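Local coordinates for ribonucleoside-diphosphate reductase subunit beta (PDB 6ZJK), which is the iron-binding R2 subunit of a ribonucleotide reductase and probably generates the radical used to reduce ribonucleoside diphosphates to deoxyribonucleoside diphosphates, at residues A[328-331]-A[332-336]. Numbering follows the deposited sequence.
Sequences MEWI and DGFSK
Trp330 turns the edge of its six-membered ring to one face of Phe334, a T-shaped aromatic pair with planes at 83° and centroids 5.5 Å apart. Trp330 CZ3 is the touching corner, 3.8 Å from Phe334 CG, while CE3 packs against Phe334 CB just beside it. On one face of the indole, offset toward the rim, lies CG1 of the adjacent Ile331, and Arg220 makes a cation-pi contact with the same tryptophan; Lys232 does likewise with Phe334. The first torsions bring the two side chains alongside one another: Trp330 CG stands between its backbone N and carbonyl carbon (chi1 63°), whereas Phe334 CG is anti to its N (chi1 -168°).

This i to i+4 pairing illustrates how a single helical turn can bring two aromatic rings together. The short helix 330-334, near the end of the ordered chain, packs on the all-helical, ferritin-like fold of the R2 family, Trp330 touching Tyr216 and Phe334 touching Ala219 of helix 190-220. Ile331 is buried, touching Ser213 of that helix and Tyr302 of helix 296-313.

Two i to i+4 backbone bonds hold the turn: Phe334 N donates to Trp330 O at 3.1 Å and Ser335 N to Ile331 O at 2.9 Å. At the start of the turn the pattern is less regular. Asp332 N donates to Glu329 O over 3.3 Å, from well above the carbonyl plane, and a water donates a hydrogen bond to Glu329 O, its oxygen 2.7 Å away, and accepts one from Gly333 N, thereby bridging the i to i+4 step between these two residues.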
loop_
_atom_site.group_PDB
_atom_site.type_symbol
_atom_site.label_atom_id
_atom_site.label_comp_id
_atom_site.label_asym_id
_atom_site.label_seq_id
_atom_site.Cartn_x
_atom_site.Cartn_y
_atom_site.Cartn_z
ATOM N N MET A 328 -15.525 -16.705 -26.404
ATOM C CA MET A 328 -16.515 -15.765 -25.882
ATOM C C MET A 328 -16.099 -14.340 -26.251
ATOM O O MET A 328 -15.863 -13.496 -25.390
ATOM C CB MET A 328 -16.650 -15.861 -24.362
ATOM C CG MET A 328 -16.877 -17.239 -23.788
ATOM S SD MET A 328 -16.983 -17.125 -21.990
ATOM C CE MET A 328 -18.454 -16.121 -21.788
ATOM N N GLU A 329 -16.010 -14.051 -27.549
ATOM C CA GLU A 329 -15.408 -12.802 -28.013
ATOM C C GLU A 329 -16.122 -11.553 -27.487
ATOM O O GLU A 329 -15.495 -10.486 -27.398
ATOM C CB GLU A 329 -15.324 -12.789 -29.541
ATOM C CG GLU A 329 -14.464 -11.644 -30.013
ATOM C CD GLU A 329 -13.669 -11.963 -31.251
ATOM O OE1 GLU A 329 -13.471 -13.166 -31.543
ATOM O OE2 GLU A 329 -13.207 -11.001 -31.904
ATOM N N TRP A 330 -17.428 -11.665 -27.216
ATOM C CA TRP A 330 -18.204 -10.506 -26.785
ATOM C C TRP A 330 -17.675 -9.896 -25.496
ATOM O O TRP A 330 -17.907 -8.709 -25.257
ATOM C CB TRP A 330 -19.675 -10.893 -26.594
ATOM C CG TRP A 330 -19.887 -11.915 -25.506
ATOM C CD1 TRP A 330 -19.919 -13.282 -25.650
ATOM C CD2 TRP A 330 -20.098 -11.655 -24.108
ATOM N NE1 TRP A 330 -20.131 -13.880 -24.424
ATOM C CE2 TRP A 330 -20.245 -12.905 -23.465
ATOM C CE3 TRP A 330 -20.165 -10.488 -23.338
ATOM C CZ2 TRP A 330 -20.466 -13.020 -22.089
ATOM C CZ3 TRP A 330 -20.392 -10.605 -21.956
ATOM C CH2 TRP A 330 -20.533 -11.861 -21.354
ATOM N N ILE A 331 -16.963 -10.670 -24.671
ATOM C CA ILE A 331 -16.480 -10.187 -23.375
ATOM C C ILE A 331 -15.531 -8.998 -23.535
ATOM O O ILE A 331 -15.509 -8.082 -22.697
ATOM C CB ILE A 331 -15.797 -11.332 -22.607
ATOM C CG1 ILE A 331 -16.825 -12.276 -22.004
ATOM C CG2 ILE A 331 -14.970 -10.798 -21.456
ATOM C CD1 ILE A 331 -16.186 -13.389 -21.204
ATOM N N ASP A 332 -14.699 -9.010 -24.581
ATOM C CA ASP A 332 -13.651 -7.998 -24.690
ATOM C C ASP A 332 -14.242 -6.601 -24.809
ATOM O O ASP A 332 -13.829 -5.682 -24.096
ATOM C CB ASP A 332 -12.732 -8.311 -25.875
ATOM C CG ASP A 332 -11.921 -9.563 -25.642
ATOM O OD1 ASP A 332 -12.041 -10.133 -24.527
ATOM O OD2 ASP A 332 -11.143 -9.958 -26.534
ATOM N N GLY A 333 -15.245 -6.434 -25.671
ATOM C CA GLY A 333 -15.898 -5.140 -25.780
ATOM C C GLY A 333 -16.774 -4.842 -24.571
ATOM O O GLY A 333 -16.867 -3.693 -24.132
ATOM N N PHE A 334 -17.417 -5.874 -24.012
ATOM C CA PHE A 334 -18.335 -5.673 -22.896
ATOM C C PHE A 334 -17.611 -5.162 -21.652
ATOM O O PHE A 334 -18.124 -4.294 -20.946
ATOM C CB PHE A 334 -19.072 -6.979 -22.587
ATOM C CG PHE A 334 -20.237 -6.809 -21.654
ATOM C CD1 PHE A 334 -20.059 -6.875 -20.277
ATOM C CD2 PHE A 334 -21.517 -6.597 -22.157
ATOM C CE1 PHE A 334 -21.138 -6.719 -19.410
ATOM C CE2 PHE A 334 -22.598 -6.430 -21.296
ATOM C CZ PHE A 334 -22.412 -6.509 -19.924
ATOM N N SER A 335 -16.414 -5.680 -21.375
ATOM C CA SER A 335 -15.681 -5.342 -20.160
ATOM C C SER A 335 -15.122 -3.919 -20.155
ATOM O O SER A 335 -14.631 -3.474 -19.113
ATOM C CB SER A 335 -14.544 -6.341 -19.966
ATOM O OG SER A 335 -13.543 -6.169 -20.975
ATOM N N LYS A 336 -15.189 -3.201 -21.274
ATOM C CA LYS A 336 -14.578 -1.881 -21.375
ATOM C C LYS A 336 -15.469 -0.802 -20.772
ATOM O O LYS A 336 -16.690 -0.943 -20.698
ATOM C CB LYS A 336 -14.284 -1.541 -22.834
ATOM C CG LYS A 336 -12.846 -1.736 -23.237
ATOM C CD LYS A 336 -12.334 -3.122 -22.875
ATOM C CE LYS A 336 -10.928 -3.374 -23.429
ATOM N NZ LYS A 336 -10.521 -4.795 -23.211
HETATM O O HOH W 1 -15.902 -7.862 -28.096
#